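Local coordinates for tRNA nucleotidyl transferase-related protein (Thermotoga maritima, PDB 3H38) that probably adds C and A nucleotides to the 3' end of tRNA, as a class II CCA-adding enzyme using magnesium, this chain being its nucleotidyltransferase and RNA-binding part, at residues G380-L383 against I384-I388; L217-E220 against L221-L225; G153-R156 against D157-G161; V165-T168 against L169-V172. One frame throughout, in Å; residues are numbered along the deposited sequence.

Interaction 1 of 4, residues G380-L383 against I384-I388; sequences GEYL and IRKGI
Lys386 reaches back over the turn before it and crosses the Tyr382 side chain at about a right angle. Its CB starts beside the carbonyl of Leu383, 3.9 Å from Leu383 O. CG then swings over to the preceding peptide, and CE arrives 3.0 Å from Tyr382 O, also meeting CD1 at the edge of the Tyr382 ring, close to the ring plane. The bend at chi4 (61°) turns NZ back, so that it ends 3.1 Å from Tyr382 O. A long lysine suits this place, because its chain can pass the Tyr382 carbonyl and bring CE to the edge of the ring. The backbone beneath is a short, weakly bonded helix, 381-384, that runs out into a loop; its firmest link is Arg385 N to Glu381 O, 2.8 Å with the donor in the carbonyl plane. Lys386 itself centres an inverse gamma turn, and Gly387 follows with backbone angles that call for glycine. Arg385 brings CB over one face of the Tyr382 ring, and its bent chain returns the guanidinium so that Tyr382 CE2 sits over its centre. Ile384, the buried residue here, turns instead to helix 392-407, where it packs on Ile394, Val397 and Leu398.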
loop_
_atom_site.group_PDB
_atom_site.type_symbol
_atom_site.label_atom_id
_atom_site.label_comp_id
_atom_site.label_asym_id
_atom_site.label_seq_id
_atom_site.Cartn_x
_atom_site.Cartn_y
_atom_site.Cartn_z
ATOM N N GLY A 380 12.638 33.066 -24.828
ATOM C CA GLY A 380 11.827 32.091 -25.519
ATOM C C GLY A 380 12.555 31.743 -26.801
ATOM O O GLY A 380 13.598 32.322 -27.120
ATOM N N GLU A 381 12.011 30.780 -27.531
ATOM C CA GLU A 381 12.408 30.519 -28.908
ATOM C C GLU A 381 12.153 31.800 -29.707
ATOM O O GLU A 381 12.887 32.160 -30.635
ATOM C CB GLU A 381 11.554 29.379 -29.483
ATOM C CG GLU A 381 11.576 28.059 -28.683
ATOM C CD GLU A 381 10.714 28.085 -27.417
ATOM O OE1 GLU A 381 9.656 27.413 -27.400
ATOM O OE2 GLU A 381 11.093 28.767 -26.439
ATOM N N TYR A 382 11.089 32.493 -29.320
ATOM C CA TYR A 382 10.710 33.732 -29.970
ATOM C C TYR A 382 11.491 34.975 -29.531
ATOM O O TYR A 382 11.456 35.998 -30.216
ATOM C CB TYR A 382 9.186 33.934 -29.940
ATOM C CG TYR A 382 8.639 33.672 -31.302
ATOM C CD1 TYR A 382 8.729 34.642 -32.282
ATOM C CD2 TYR A 382 8.128 32.427 -31.650
ATOM C CE1 TYR A 382 8.282 34.411 -33.556
ATOM C CE2 TYR A 382 7.669 32.187 -32.934
ATOM C CZ TYR A 382 7.757 33.193 -33.880
ATOM O OH TYR A 382 7.320 33.002 -35.167
ATOM N N LEU A 383 12.210 34.893 -28.413
ATOM C CA LEU A 383 13.158 35.948 -28.087
ATOM C C LEU A 383 14.348 35.733 -29.005
ATOM O O LEU A 383 15.093 36.664 -29.326
ATOM C CB LEU A 383 13.592 35.899 -26.620
ATOM C CG LEU A 383 14.025 37.256 -26.026
ATOM C CD1 LEU A 383 15.401 37.730 -26.491
ATOM C CD2 LEU A 383 12.961 38.321 -26.324
ATOM N N ILE A 384 14.500 34.489 -29.443
ATOM C CA ILE A 384 15.615 34.105 -30.291
ATOM C C ILE A 384 15.363 34.405 -31.769
ATOM O O ILE A 384 16.258 34.904 -32.456
ATOM C CB ILE A 384 15.998 32.619 -30.093
ATOM C CG1 ILE A 384 16.739 32.430 -28.763
ATOM C CG2 ILE A 384 16.864 32.135 -31.241
ATOM C CD1 ILE A 384 17.472 31.107 -28.645
ATOM N N ARG A 385 14.158 34.113 -32.260
ATOM C CA ARG A 385 13.840 34.400 -33.658
ATOM C C ARG A 385 14.018 35.886 -34.033
ATOM O O ARG A 385 14.035 36.237 -35.215
ATOM C CB ARG A 385 12.444 33.884 -34.047
ATOM C CG ARG A 385 12.439 32.640 -34.944
ATOM C CD ARG A 385 12.157 31.347 -34.192
ATOM N NE ARG A 385 11.230 30.498 -34.957
ATOM C CZ ARG A 385 10.606 29.413 -34.494
ATOM N NH1 ARG A 385 10.802 28.998 -33.246
ATOM N NH2 ARG A 385 9.777 28.736 -35.291
ATOM N N LYS A 386 14.165 36.753 -33.034
ATOM C CA LYS A 386 14.575 38.134 -33.288
ATOM C C LYS A 386 16.111 38.215 -33.323
ATOM O O LYS A 386 16.743 38.765 -32.416
ATOM C CB LYS A 386 14.002 39.082 -32.226
ATOM C CG LYS A 386 12.656 38.637 -31.628
ATOM C CD LYS A 386 11.483 38.736 -32.622
ATOM C CE LYS A 386 10.243 37.966 -32.136
ATOM N NZ LYS A 386 9.654 38.421 -30.826
ATOM N N GLY A 387 16.703 37.643 -34.372
ATOM C CA GLY A 387 18.148 37.601 -34.524
ATOM C C GLY A 387 18.666 36.301 -35.124
ATOM O O GLY A 387 19.814 36.241 -35.573
ATOM N N ILE A 388 17.822 35.268 -35.146
ATOM C CA ILE A 388 18.242 33.919 -35.535
ATOM C C ILE A 388 17.087 33.011 -35.912
ATOM O O ILE A 388 16.137 32.841 -35.141
ATOM C CB ILE A 388 18.861 33.173 -34.366
ATOM C CG1 ILE A 388 20.242 33.721 -33.996
ATOM C CG2 ILE A 388 18.928 31.687 -34.692
ATOM C CD1 ILE A 388 20.734 33.132 -32.696
#

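Interaction 2 of 4, residues L217-E220 against L221-L225; sequences LRQE and LEKIL
Leu217 meets Leu221 one turn on, its carbonyl O accepting the backbone N of Leu221 at 2.9 Å. Both leucines are buried, as apolar residues on the inner side of a helix should be: Leu217 rests on Thr176 and Thr212, Leu221 on Leu179. Arg218 comes next, and its chain is extended from CG to NE, which carries the guanidinium along the helix to Glu222. Arg218 NE gives a nearly straight bond of 2.7 Å to Glu222 OE2, with an N-H...O angle of 165°, while NH1 adds a weak second bond to the same oxygen. The oxygen lies in the guanidinium plane but is approached from above its own carboxylate, the guanidinium and carboxylate planes being 64° apart. This is a classic i to i+4 salt bridge along a helix, here within helix 214-225, in the probable RNA-binding region. Phe280 of helix 279-287 packs on both partners. Gln219 runs side by side with Lys223 and offers OE1 to NZ at 3.0 Å, an amide-to-ammonium bond suited to an exposed face. Glu220 lies alongside the same lysine, with OE2 3.5 Å from Lys223 NZ in a long salt bridge. The stronger partners of this buried carboxylate are Arg183, bridged to OE1, and Arg180, bridged to OE2; both arginines bind the incoming nucleotide, so Glu220 would position them from the second shell. Glu220 O meanwhile accepts Ile224 N at 3.0 Å.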
loop_
_atom_site.group_PDB
_atom_site.type_symbol
_atom_site.label_atom_id
_atom_site.label_comp_id
_atom_site.label_asym_id
_atom_site.label_seq_id
_atom_site.Cartn_x
_atom_site.Cartn_y
_atom_site.Cartn_z
ATOM N N LEU A 217 -3.210 -10.153 -5.517
ATOM C CA LEU A 217 -1.873 -10.086 -4.972
ATOM C C LEU A 217 -1.345 -8.637 -4.971
ATOM O O LEU A 217 -0.754 -8.176 -3.985
ATOM C CB LEU A 217 -0.972 -10.977 -5.821
ATOM C CG LEU A 217 -0.481 -12.374 -5.416
ATOM C CD1 LEU A 217 -1.273 -13.001 -4.322
ATOM C CD2 LEU A 217 -0.396 -13.278 -6.646
ATOM N N ARG A 218 -1.564 -7.913 -6.067
ATOM C CA ARG A 218 -1.017 -6.571 -6.170
ATOM C C ARG A 218 -1.613 -5.754 -5.046
ATOM O O ARG A 218 -0.930 -4.971 -4.362
ATOM C CB ARG A 218 -1.340 -5.948 -7.535
ATOM C CG ARG A 218 -1.204 -4.441 -7.584
ATOM C CD ARG A 218 -1.174 -3.876 -9.001
ATOM N NE ARG A 218 -1.160 -2.419 -8.938
ATOM C CZ ARG A 218 -1.120 -1.610 -9.994
ATOM N NH1 ARG A 218 -1.110 -0.301 -9.828
ATOM N NH2 ARG A 218 -1.102 -2.102 -11.213
ATOM N N GLN A 219 -2.899 -5.955 -4.830
ATOM C CA GLN A 219 -3.571 -5.126 -3.882
ATOM C C GLN A 219 -3.075 -5.380 -2.464
ATOM O O GLN A 219 -2.988 -4.445 -1.662
ATOM C CB GLN A 219 -5.081 -5.304 -3.964
ATOM C CG GLN A 219 -5.776 -4.377 -2.988
ATOM C CD GLN A 219 -6.890 -5.061 -2.227
ATOM O OE1 GLN A 219 -6.713 -5.472 -1.068
ATOM N NE2 GLN A 219 -8.049 -5.199 -2.875
ATOM N N GLU A 220 -2.752 -6.629 -2.141
ATOM C CA GLU A 220 -2.194 -6.908 -0.822
ATOM C C GLU A 220 -0.767 -6.344 -0.762
ATOM O O GLU A 220 -0.256 -5.980 0.302
ATOM C CB GLU A 220 -2.221 -8.407 -0.512
ATOM C CG GLU A 220 -3.631 -8.971 -0.226
ATOM C CD GLU A 220 -4.380 -8.251 0.908
ATOM O OE1 GLU A 220 -3.742 -7.880 1.907
ATOM O OE2 GLU A 220 -5.613 -8.054 0.800
ATOM N N LEU A 221 -0.139 -6.249 -1.926
ATOM C CA LEU A 221 1.182 -5.655 -2.015
ATOM C C LEU A 221 1.145 -4.164 -1.754
ATOM O O LEU A 221 1.936 -3.668 -0.964
ATOM C CB LEU A 221 1.819 -5.942 -3.371
ATOM C CG LEU A 221 3.100 -6.785 -3.405
ATOM C CD1 LEU A 221 3.401 -7.474 -2.086
ATOM C CD2 LEU A 221 3.052 -7.803 -4.554
ATOM N N GLU A 222 0.246 -3.438 -2.414
ATOM C CA GLU A 222 0.186 -1.999 -2.174
ATOM C C GLU A 222 -0.076 -1.772 -0.690
ATOM O O GLU A 222 0.475 -0.865 -0.058
ATOM C CB GLU A 222 -0.878 -1.332 -3.054
ATOM C CG GLU A 222 -0.461 -1.203 -4.515
ATOM C CD GLU A 222 -1.596 -1.429 -5.502
ATOM O OE1 GLU A 222 -2.603 -2.094 -5.140
ATOM O OE2 GLU A 222 -1.472 -0.954 -6.658
ATOM N N LYS A 223 -0.910 -2.604 -0.120
ATOM C CA LYS A 223 -1.283 -2.485 1.262
ATOM C C LYS A 223 -0.118 -2.673 2.195
ATOM O O LYS A 223 0.080 -1.891 3.077
ATOM C CB LYS A 223 -2.339 -3.517 1.575
ATOM C CG LYS A 223 -3.604 -3.018 2.117
ATOM C CD LYS A 223 -4.627 -3.979 1.657
ATOM C CE LYS A 223 -5.972 -3.726 2.212
ATOM N NZ LYS A 223 -6.821 -4.913 1.928
ATOM N N ILE A 224 0.682 -3.687 1.963
ATOM C CA ILE A 224 1.988 -3.771 2.624
ATOM C C ILE A 224 2.799 -2.468 2.481
ATOM O O ILE A 224 3.361 -1.966 3.456
ATOM C CB ILE A 224 2.845 -4.914 2.079
ATOM C CG1 ILE A 224 2.536 -6.205 2.834
ATOM C CG2 ILE A 224 4.323 -4.576 2.242
ATOM C CD1 ILE A 224 3.072 -7.428 2.141
ATOM N N LEU A 225 2.840 -1.909 1.273
ATOM C CA LEU A 225 3.671 -0.731 1.037
ATOM C C LEU A 225 3.209 0.461 1.848
ATOM O O LEU A 225 4.016 1.295 2.236
ATOM C CB LEU A 225 3.737 -0.392 -0.458
ATOM C CG LEU A 225 4.340 -1.597 -1.187
ATOM C CD1 LEU A 225 4.686 -1.346 -2.655
ATOM C CD2 LEU A 225 5.548 -2.083 -0.403
#

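Interaction 3 of 4, residues G153-R156 against D157-G161; sequences GGYR and DLKEG
Tyr155 and Lys159 lie side by side and point the same way, one helical turn apart. With CG anti to the backbone N (chi1 -175°), the tyrosine ring leans along the helix, and the extended lysine runs beside it until NZ gives a hydrogen bond of 3.0 Å to Tyr155 OH. Lysine suits the position because CD and CE rest near CE2 of the ring before the ammonium finds the hydroxyl. On another side, Arg156 folds back through bends at chi2 and chi3, so its guanidinium is turned to within 10° of the Asp157 carboxylate plane. Arg156 NE forms a salt bridge of 3.2 Å with Asp157 OD2. The same arginine crosses Glu160, whose carboxylate plane is inclined by 52°; the contact there is Arg156 CD to Glu160 CD at 3.7 Å, with the charged ends apart. Buried Asp157 has further partners: Thr132 bonds OD1 and Arg164 bridges OD2. Gly153 holds the N-cap position with a positive phi that favours glycine, and its O accepts Asp157 N at 2.9 Å. The Asp150 carboxylate accepts Gly154 N and Tyr155 N there. Gly161 closes the helix in a Schellman motif, again with positive phi. Helix 154-159 sits in the head domain, following strand 147-149, with Leu158 packed on Arg45 and Leu48 of helix 42-49 and Gly161 bonded through its backbone to Arg191 of strand 191-192.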
loop_
_atom_site.group_PDB
_atom_site.type_symbol
_atom_site.label_atom_id
_atom_site.label_comp_id
_atom_site.label_asym_id
_atom_site.label_seq_id
_atom_site.Cartn_x
_atom_site.Cartn_y
_atom_site.Cartn_z
ATOM N N GLY A 153 -9.363 -18.201 19.988
ATOM C CA GLY A 153 -8.192 -17.998 20.820
ATOM C C GLY A 153 -7.511 -16.681 20.484
ATOM O O GLY A 153 -6.330 -16.490 20.750
ATOM N N GLY A 154 -8.287 -15.783 19.890
ATOM C CA GLY A 154 -7.854 -14.454 19.520
ATOM C C GLY A 154 -7.435 -13.542 20.649
ATOM O O GLY A 154 -6.471 -12.804 20.487
ATOM N N TYR A 155 -8.149 -13.577 21.775
ATOM C CA TYR A 155 -7.812 -12.747 22.954
ATOM C C TYR A 155 -6.426 -13.101 23.451
ATOM O O TYR A 155 -5.563 -12.235 23.622
ATOM C CB TYR A 155 -8.800 -13.005 24.091
ATOM C CG TYR A 155 -8.651 -12.139 25.337
ATOM C CD1 TYR A 155 -9.315 -10.908 25.444
ATOM C CD2 TYR A 155 -7.887 -12.569 26.429
ATOM C CE1 TYR A 155 -9.204 -10.113 26.596
ATOM C CE2 TYR A 155 -7.770 -11.790 27.583
ATOM C CZ TYR A 155 -8.430 -10.557 27.671
ATOM O OH TYR A 155 -8.313 -9.777 28.831
ATOM N N ARG A 156 -6.261 -14.399 23.693
ATOM C CA ARG A 156 -5.016 -15.039 24.074
ATOM C C ARG A 156 -3.899 -14.759 23.060
ATOM O O ARG A 156 -2.762 -14.544 23.452
ATOM C CB ARG A 156 -5.252 -16.555 24.182
ATOM C CG ARG A 156 -4.100 -17.363 24.791
ATOM C CD ARG A 156 -3.188 -17.981 23.711
ATOM N NE ARG A 156 -3.950 -18.707 22.697
ATOM C CZ ARG A 156 -4.092 -20.033 22.651
ATOM N NH1 ARG A 156 -4.807 -20.589 21.676
ATOM N NH2 ARG A 156 -3.520 -20.812 23.568
ATOM N N ASP A 157 -4.215 -14.783 21.764
ATOM C CA ASP A 157 -3.186 -14.623 20.730
ATOM C C ASP A 157 -2.700 -13.180 20.659
ATOM O O ASP A 157 -1.585 -12.926 20.225
ATOM C CB ASP A 157 -3.679 -15.095 19.346
ATOM C CG ASP A 157 -3.608 -16.605 19.187
ATOM O OD1 ASP A 157 -4.253 -17.176 18.260
ATOM O OD2 ASP A 157 -2.910 -17.229 20.017
ATOM N N LEU A 158 -3.551 -12.238 21.052
ATOM C CA LEU A 158 -3.129 -10.846 21.252
ATOM C C LEU A 158 -2.094 -10.732 22.383
ATOM O O LEU A 158 -1.038 -10.127 22.209
ATOM C CB LEU A 158 -4.335 -9.934 21.566
ATOM C CG LEU A 158 -5.418 -9.764 20.486
ATOM C CD1 LEU A 158 -6.581 -8.994 21.029
ATOM C CD2 LEU A 158 -4.874 -9.035 19.285
ATOM N N LYS A 159 -2.409 -11.318 23.536
ATOM C CA LYS A 159 -1.547 -11.250 24.720
ATOM C C LYS A 159 -0.221 -11.989 24.518
ATOM O O LYS A 159 0.719 -11.835 25.313
ATOM C CB LYS A 159 -2.297 -11.758 25.981
ATOM C CG LYS A 159 -3.082 -10.653 26.715
ATOM C CD LYS A 159 -3.911 -11.142 27.911
ATOM C CE LYS A 159 -4.574 -9.942 28.619
ATOM N NZ LYS A 159 -5.493 -10.318 29.748
ATOM N N GLU A 160 -0.140 -12.768 23.438
ATOM C CA GLU A 160 1.074 -13.515 23.116
ATOM C C GLU A 160 1.725 -13.028 21.833
ATOM O O GLU A 160 2.736 -13.604 21.373
ATOM C CB GLU A 160 0.770 -15.005 23.014
ATOM C CG GLU A 160 0.022 -15.505 24.219
ATOM C CD GLU A 160 0.242 -16.976 24.489
ATOM O OE1 GLU A 160 0.010 -17.397 25.650
ATOM O OE2 GLU A 160 0.642 -17.702 23.549
ATOM N N GLY A 161 1.141 -11.969 21.261
ATOM C CA GLY A 161 1.692 -11.333 20.072
ATOM C C GLY A 161 1.777 -12.265 18.879
ATOM O O GLY A 161 2.808 -12.282 18.176
#

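Interaction 4 of 4, residues V165-T168 against L169-V172; sequences VLHT and LSFV
His167 is folded over Ser170 CB by its first torsion: chi1 of 63° sets the imidazole between its own backbone N and carbonyl carbon, the crowded position. In Ser170, chi1 of 179° directs OG anti to the backbone N, away from the His167 ring, toward a water and Arg177. Ser170 CB sits over the ring face, 4.1 Å from the His167 ring centroid, a CH-pi contact offset toward the rim. At the edge of the same ring, in its plane, lies Leu169 CB, 3.7 Å from His167 CD2. A flat imidazole fits here because it can pack by its face and still use NE2 for a weak bond to Asp173. Beneath, Ser170 N donates to His167 O at 3.3 Å, meeting it from well above the carbonyl plane, and this bond closes a type I turn. Val165 approaches from the other end of the loop: its CB is 3.6 Å from Ser170 CB, and CG1 touches Phe171 CZ at 3.7 Å, the two side chains crossing at about a right angle. Both are apolar and buried against helix 194-205, Val165 on Thr196 and Phe171 on Leu199, Leu200 and Ala203. Ser170 OG is 2.7 Å from a water that accepts Leu166 N at 3.0 Å. A serine suits this buried place because its hydroxyl has the water and Arg177, which binds ATP or CTP, as partners. A beta turn leads into the helix at its N-cap, Leu169, consistent with a second-shell role beside the nucleotide site.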
loop_
_atom_site.group_PDB
_atom_site.type_symbol
_atom_site.label_atom_id
_atom_site.label_comp_id
_atom_site.label_asym_id
_atom_site.label_seq_id
_atom_site.Cartn_x
_atom_site.Cartn_y
_atom_site.Cartn_z
ATOM N N VAL A 165 -3.640 -18.572 11.819
ATOM C CA VAL A 165 -4.800 -18.817 10.965
ATOM C C VAL A 165 -5.847 -19.694 11.683
ATOM O O VAL A 165 -5.523 -20.427 12.641
ATOM C CB VAL A 165 -4.395 -19.472 9.607
ATOM C CG1 VAL A 165 -3.587 -18.503 8.745
ATOM C CG2 VAL A 165 -3.656 -20.798 9.830
ATOM N N LEU A 166 -7.090 -19.635 11.210
ATOM C CA LEU A 166 -8.183 -20.362 11.873
ATOM C C LEU A 166 -8.338 -21.845 11.524
ATOM O O LEU A 166 -9.047 -22.560 12.226
ATOM C CB LEU A 166 -9.529 -19.660 11.644
ATOM C CG LEU A 166 -9.642 -18.134 11.737
ATOM C CD1 LEU A 166 -11.093 -17.754 11.941
ATOM C CD2 LEU A 166 -8.804 -17.579 12.852
ATOM N N HIS A 167 -7.724 -22.299 10.431
ATOM C CA HIS A 167 -7.764 -23.719 10.026
ATOM C C HIS A 167 -6.627 -24.030 9.067
ATOM O O HIS A 167 -5.977 -23.106 8.532
ATOM C CB HIS A 167 -9.076 -24.065 9.327
ATOM C CG HIS A 167 -9.273 -23.325 8.046
ATOM N ND1 HIS A 167 -9.851 -22.078 7.985
ATOM C CD2 HIS A 167 -8.936 -23.651 6.765
ATOM C CE1 HIS A 167 -9.881 -21.665 6.726
ATOM N NE2 HIS A 167 -9.322 -22.599 5.974
ATOM N N THR A 168 -6.438 -25.327 8.811
ATOM C CA THR A 168 -5.319 -25.844 7.995
ATOM C C THR A 168 -5.232 -25.469 6.509
ATOM O O THR A 168 -4.162 -25.530 5.927
ATOM C CB THR A 168 -5.208 -27.378 8.109
ATOM O OG1 THR A 168 -4.825 -27.702 9.445
ATOM C CG2 THR A 168 -4.126 -27.932 7.173
ATOM N N LEU A 169 -6.335 -25.092 5.894
ATOM C CA LEU A 169 -6.344 -24.833 4.463
ATOM C C LEU A 169 -6.375 -23.337 4.236
ATOM O O LEU A 169 -6.698 -22.856 3.141
ATOM C CB LEU A 169 -7.587 -25.484 3.831
ATOM C CG LEU A 169 -7.411 -26.917 3.328
ATOM C CD1 LEU A 169 -6.174 -27.599 3.925
ATOM C CD2 LEU A 169 -8.662 -27.736 3.587
ATOM N N SER A 170 -6.059 -22.584 5.277
ATOM C CA SER A 170 -6.256 -21.140 5.184
ATOM C C SER A 170 -5.402 -20.477 4.091
ATOM O O SER A 170 -5.867 -19.578 3.379
ATOM C CB SER A 170 -6.052 -20.456 6.531
ATOM O OG SER A 170 -6.232 -19.061 6.360
ATOM N N PHE A 171 -4.162 -20.927 3.937
ATOM C CA PHE A 171 -3.308 -20.331 2.918
ATOM C C PHE A 171 -3.648 -20.819 1.530
ATOM O O PHE A 171 -3.588 -20.051 0.574
ATOM C CB PHE A 171 -1.836 -20.571 3.222
ATOM C CG PHE A 171 -1.360 -19.816 4.427
ATOM C CD1 PHE A 171 -1.439 -18.427 4.450
ATOM C CD2 PHE A 171 -0.875 -20.490 5.547
ATOM C CE1 PHE A 171 -1.045 -17.699 5.565
ATOM C CE2 PHE A 171 -0.452 -19.766 6.676
ATOM C CZ PHE A 171 -0.538 -18.370 6.679
ATOM N N VAL A 172 -4.024 -22.091 1.452
ATOM C CA VAL A 172 -4.322 -22.778 0.205
ATOM C C VAL A 172 -5.607 -22.205 -0.409
ATOM O O VAL A 172 -5.660 -21.933 -1.600
ATOM C CB VAL A 172 -4.523 -24.267 0.489
ATOM C CG1 VAL A 172 -5.099 -24.949 -0.707
ATOM C CG2 VAL A 172 -3.211 -24.914 0.916
HETATM O O HOH W 1 -7.645 -18.445 8.545
#

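Overall arrangement
All four contacts are local, between residues close in sequence, but they sit in very different places. Interactions 2, 3 and 4 are partly buried and all border nucleotide-binding residues. Interactions 3 and 4 adjoin in sequence, with centres about 18 Å apart. Interaction 2, about 20 Å from interaction 4 between centres, lies close to the middle of the chain and shares helix 177-187 with it as a neighbour. Interaction 1 is a surface contact, about 74 Å from interaction 3 between centres and away from the annotated sites. Salt bridges mark interactions 2 and 3, apolar and CH-pi packing with a water mark interaction 4, and interaction 1 relies on Lys386 and Arg385 packed about a tyrosine ring.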